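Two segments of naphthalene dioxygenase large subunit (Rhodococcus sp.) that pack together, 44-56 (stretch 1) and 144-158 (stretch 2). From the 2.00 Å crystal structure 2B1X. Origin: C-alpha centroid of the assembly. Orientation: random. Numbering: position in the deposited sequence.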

# COMPACT_ATOMS: atom_id res chain seq x y z
N HIS A 44 16.96 -0.48 -24.42
CA HIS A 44 17.63 -0.20 -25.69
C HIS A 44 17.75 1.29 -26.02
O HIS A 44 18.78 1.72 -26.50
CB HIS A 44 16.93 -0.96 -26.81
CG HIS A 44 17.18 -2.43 -26.76
ND1 HIS A 44 16.42 -3.29 -26.01
CD2 HIS A 44 18.15 -3.18 -27.34
CE1 HIS A 44 16.89 -4.52 -26.13
NE2 HIS A 44 17.94 -4.48 -26.94
N ALA A 45 16.71 2.06 -25.74
CA ALA A 45 16.64 3.46 -26.13
C ALA A 45 17.60 4.31 -25.33
O ALA A 45 18.11 3.88 -24.30
CB ALA A 45 15.22 3.97 -25.96
N TRP A 46 17.86 5.52 -25.83
CA TRP A 46 18.65 6.49 -25.09
C TRP A 46 17.68 7.24 -24.17
O TRP A 46 16.70 7.82 -24.65
CB TRP A 46 19.31 7.49 -26.05
CG TRP A 46 20.51 6.96 -26.75
CD1 TRP A 46 20.55 6.35 -27.96
CD2 TRP A 46 21.85 6.95 -26.25
NE1 TRP A 46 21.84 5.98 -28.28
CE2 TRP A 46 22.66 6.35 -27.24
CE3 TRP A 46 22.47 7.42 -25.07
CZ2 TRP A 46 24.05 6.21 -27.10
CZ3 TRP A 46 23.83 7.28 -24.93
CH2 TRP A 46 24.61 6.67 -25.93
N VAL A 47 18.02 7.30 -22.89
CA VAL A 47 17.17 7.90 -21.85
C VAL A 47 17.89 9.08 -21.17
O VAL A 47 19.06 8.99 -20.84
CB VAL A 47 16.83 6.84 -20.79
CG1 VAL A 47 16.02 7.47 -19.61
CG2 VAL A 47 16.14 5.61 -21.45
N PHE A 48 17.18 10.20 -21.01
CA PHE A 48 17.77 11.38 -20.41
C PHE A 48 18.00 11.14 -18.90
O PHE A 48 17.12 10.61 -18.18
CB PHE A 48 16.86 12.60 -20.62
CG PHE A 48 17.33 13.83 -19.88
CD1 PHE A 48 18.37 14.61 -20.38
CD2 PHE A 48 16.75 14.18 -18.67
CE1 PHE A 48 18.83 15.74 -19.68
CE2 PHE A 48 17.19 15.28 -17.95
CZ PHE A 48 18.23 16.09 -18.46
N LEU A 49 19.18 11.54 -18.42
CA LEU A 49 19.58 11.35 -17.02
C LEU A 49 19.73 12.67 -16.25
O LEU A 49 19.23 12.82 -15.13
CB LEU A 49 20.92 10.65 -16.97
CG LEU A 49 20.96 9.27 -17.67
CD1 LEU A 49 22.36 8.71 -17.73
CD2 LEU A 49 20.05 8.32 -16.93
N ALA A 50 20.47 13.60 -16.83
CA ALA A 50 20.83 14.81 -16.10
C ALA A 50 21.27 15.88 -17.05
O ALA A 50 21.62 15.59 -18.21
CB ALA A 50 21.95 14.50 -15.08
N HIS A 51 21.24 17.13 -16.58
CA HIS A 51 21.88 18.22 -17.33
C HIS A 51 23.28 18.43 -16.75
O HIS A 51 23.47 18.32 -15.53
CB HIS A 51 21.05 19.51 -17.26
CG HIS A 51 21.43 20.54 -18.29
ND1 HIS A 51 22.41 21.49 -18.07
CD2 HIS A 51 20.93 20.80 -19.53
CE1 HIS A 51 22.52 22.27 -19.13
NE2 HIS A 51 21.63 21.88 -20.02
N GLU A 52 24.25 18.72 -17.62
CA GLU A 52 25.62 18.98 -17.19
C GLU A 52 25.75 20.10 -16.16
O GLU A 52 26.65 20.08 -15.31
CB GLU A 52 26.48 19.30 -18.40
CG GLU A 52 26.91 18.06 -19.16
CD GLU A 52 27.95 18.35 -20.23
OE1 GLU A 52 27.74 17.95 -21.39
OE2 GLU A 52 28.98 19.00 -19.90
N SER A 53 24.87 21.11 -16.25
CA SER A 53 24.88 22.21 -15.27
C SER A 53 24.45 21.81 -13.84
O SER A 53 24.57 22.63 -12.93
CB SER A 53 24.02 23.40 -15.73
OG SER A 53 22.66 23.04 -15.68
N GLU A 54 23.93 20.58 -13.67
CA GLU A 54 23.63 20.03 -12.34
C GLU A 54 24.88 19.51 -11.61
O GLU A 54 24.91 19.39 -10.38
CB GLU A 54 22.61 18.88 -12.44
CG GLU A 54 21.26 19.20 -13.10
CD GLU A 54 20.29 18.05 -12.93
OE1 GLU A 54 19.66 17.97 -11.84
OE2 GLU A 54 20.16 17.22 -13.87
N ILE A 55 25.90 19.15 -12.39
CA ILE A 55 27.14 18.61 -11.84
C ILE A 55 28.32 19.41 -12.39
O ILE A 55 29.18 18.88 -13.10
CB ILE A 55 27.24 17.11 -12.16
CG1 ILE A 55 26.99 16.83 -13.65
CG2 ILE A 55 26.17 16.37 -11.32
CD1 ILE A 55 27.36 15.44 -14.14
N PRO A 56 28.36 20.70 -12.08
CA PRO A 56 29.35 21.60 -12.70
C PRO A 56 30.77 21.45 -12.16
O PRO A 56 31.71 21.72 -12.91
CB PRO A 56 28.82 23.00 -12.38
CG PRO A 56 28.00 22.86 -11.15
CD PRO A 56 27.47 21.41 -11.13
N PRO A 144 29.99 0.57 -15.50
CA PRO A 144 29.65 1.76 -16.28
C PRO A 144 28.28 1.59 -16.94
O PRO A 144 27.86 0.46 -17.23
CB PRO A 144 30.76 1.81 -17.36
CG PRO A 144 31.73 0.75 -17.05
CD PRO A 144 31.05 -0.23 -16.13
N MET A 145 27.58 2.70 -17.10
CA MET A 145 26.49 2.79 -18.09
C MET A 145 27.06 2.30 -19.43
O MET A 145 28.08 2.81 -19.88
CB MET A 145 26.06 4.26 -18.22
CG MET A 145 25.00 4.56 -19.30
SD MET A 145 23.43 3.72 -18.83
CE MET A 145 22.95 4.88 -17.51
N PRO A 146 26.45 1.28 -20.04
CA PRO A 146 26.97 0.68 -21.27
C PRO A 146 27.17 1.71 -22.37
O PRO A 146 28.16 1.64 -23.06
CB PRO A 146 25.88 -0.33 -21.65
CG PRO A 146 25.26 -0.71 -20.33
CD PRO A 146 25.24 0.58 -19.55
N ASN A 147 26.25 2.66 -22.52
CA ASN A 147 26.43 3.74 -23.46
C ASN A 147 26.07 5.09 -22.80
O ASN A 147 24.96 5.26 -22.29
CB ASN A 147 25.59 3.49 -24.73
CG ASN A 147 26.45 3.17 -25.93
OD1 ASN A 147 27.37 3.91 -26.25
ND2 ASN A 147 26.13 2.10 -26.61
N LEU A 148 27.02 6.01 -22.78
CA LEU A 148 26.79 7.32 -22.17
C LEU A 148 27.25 8.41 -23.12
O LEU A 148 28.33 8.33 -23.70
CB LEU A 148 27.55 7.45 -20.84
CG LEU A 148 27.33 8.72 -19.97
CD1 LEU A 148 26.04 8.67 -19.18
CD2 LEU A 148 28.52 8.93 -19.00
N ALA A 149 26.44 9.45 -23.27
CA ALA A 149 26.77 10.55 -24.18
C ALA A 149 26.01 11.81 -23.83
O ALA A 149 25.04 11.77 -23.07
CB ALA A 149 26.50 10.18 -25.67
N SER A 150 26.45 12.91 -24.42
CA SER A 150 25.89 14.23 -24.20
C SER A 150 25.52 14.88 -25.55
O SER A 150 26.25 14.73 -26.54
CB SER A 150 26.97 15.09 -23.55
OG SER A 150 26.45 15.72 -22.40
N TYR A 151 24.40 15.57 -25.59
CA TYR A 151 24.15 16.51 -26.67
C TYR A 151 23.78 17.86 -26.09
O TYR A 151 22.78 18.00 -25.39
CB TYR A 151 23.09 16.01 -27.66
CG TYR A 151 22.96 16.96 -28.84
CD1 TYR A 151 21.89 17.86 -28.93
CD2 TYR A 151 23.92 16.97 -29.84
CE1 TYR A 151 21.79 18.74 -30.00
CE2 TYR A 151 23.83 17.84 -30.92
CZ TYR A 151 22.75 18.71 -31.00
OH TYR A 151 22.67 19.56 -32.07
N LYS A 152 24.63 18.85 -26.35
CA LYS A 152 24.41 20.22 -25.87
C LYS A 152 24.01 20.34 -24.40
O LYS A 152 23.02 21.03 -24.09
CB LYS A 152 23.40 20.96 -26.77
CG LYS A 152 23.74 20.96 -28.27
CD LYS A 152 24.60 22.11 -28.67
CE LYS A 152 25.32 21.84 -29.98
NZ LYS A 152 24.63 22.41 -31.14
N GLY A 153 24.75 19.68 -23.51
CA GLY A 153 24.47 19.71 -22.07
C GLY A 153 23.56 18.61 -21.50
O GLY A 153 23.56 18.37 -20.30
N LEU A 154 22.82 17.94 -22.37
CA LEU A 154 21.91 16.86 -22.01
C LEU A 154 22.63 15.50 -21.98
O LEU A 154 23.08 14.98 -23.02
CB LEU A 154 20.76 16.82 -23.03
CG LEU A 154 19.46 17.62 -22.84
CD1 LEU A 154 19.68 19.03 -22.41
CD2 LEU A 154 18.60 17.59 -24.12
N ILE A 155 22.74 14.94 -20.78
CA ILE A 155 23.34 13.60 -20.59
C ILE A 155 22.30 12.49 -20.74
O ILE A 155 21.34 12.42 -19.97
CB ILE A 155 24.04 13.50 -19.22
CG1 ILE A 155 25.02 14.69 -19.05
CG2 ILE A 155 24.75 12.12 -19.07
CD1 ILE A 155 25.45 14.96 -17.60
N PHE A 156 22.52 11.63 -21.73
CA PHE A 156 21.69 10.45 -21.94
C PHE A 156 22.48 9.17 -21.71
O PHE A 156 23.71 9.15 -21.92
CB PHE A 156 21.21 10.37 -23.38
CG PHE A 156 20.22 11.42 -23.76
CD1 PHE A 156 20.64 12.72 -24.10
CD2 PHE A 156 18.87 11.08 -23.93
CE1 PHE A 156 19.74 13.67 -24.52
CE2 PHE A 156 17.95 12.03 -24.34
CZ PHE A 156 18.38 13.35 -24.63
N GLY A 157 21.76 8.11 -21.35
CA GLY A 157 22.35 6.79 -21.27
C GLY A 157 21.51 5.74 -21.94
O GLY A 157 20.26 5.87 -22.08
N SER A 158 22.17 4.69 -22.38
CA SER A 158 21.48 3.54 -22.94
C SER A 158 22.06 2.28 -22.30
O SER A 158 23.27 2.19 -22.05
CB SER A 158 21.59 3.49 -24.47
OG SER A 158 21.21 2.20 -24.94
O HOH W 1 21.57 22.84 -22.66
O HOH W 2 27.39 18.52 -24.27

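The contact is an antiparallel β-sheet pairing in which the strand of stretch 1 that ends at His 51 adds to the second strand of the hairpin 147-158, with apolar side chains packed on both faces and 907 Å² buried in all. The backbone evidence is a ladder of hydrogen bonds: Val 47 N to Gly 157 O (2.8 Å), Gly 157 N to Val 47 O (2.9 Å), Leu 49 N to Ile 155 O (2.8 Å), Ile 155 N to Ala 50 O (2.9 Å) and Glu 52 N to Gly 153 O (2.8 Å). The register slips by one residue between Phe 48 and Ala 50, a β bulge at which Ile 155 O also accepts a weak bond from Ala 50 N (3.5 Å).

On one face, the edge of the Phe 48 ring meets the face of Phe 156, with centroids 5.9 Å apart and planes at 79°; Phe 48 CE1 also lies 3.7 Å from Leu 154 CG. On the other, Ile 155 CD1 reaches Ala 50 CB (4.3 Å) and Ile 55 CD1 (4.0 Å). Leu 49 CD1 approaches Met 145 CE (3.9 Å) and Gly 157 N (3.7 Å); a CB on Gly 157 would clash with Met 145 CE, so glycine leaves room for this packing.

Trp 46, though its CB points sideways, swings its flat ring over the hairpin: Ser 158 CB sits 4.0 Å from the six-membered ring centroid, 16° off the normal, and Trp 46 CH2 lies 4.0 Å from Ala 149 CB. Ser 158 OG donates to His 44 O (2.9 Å).

At the turn, Ser 150 OG donates to Glu 52 OE1 (2.8 Å), while one water links Glu 52 OE1 to Gly 153 N and another links His 51 NE2 to Lys 152 O. Gly 153, at phi/psi 92/-17 in the type I' turn, leaves no CB to jam against Lys 152 O or to clash with His 51 NE2.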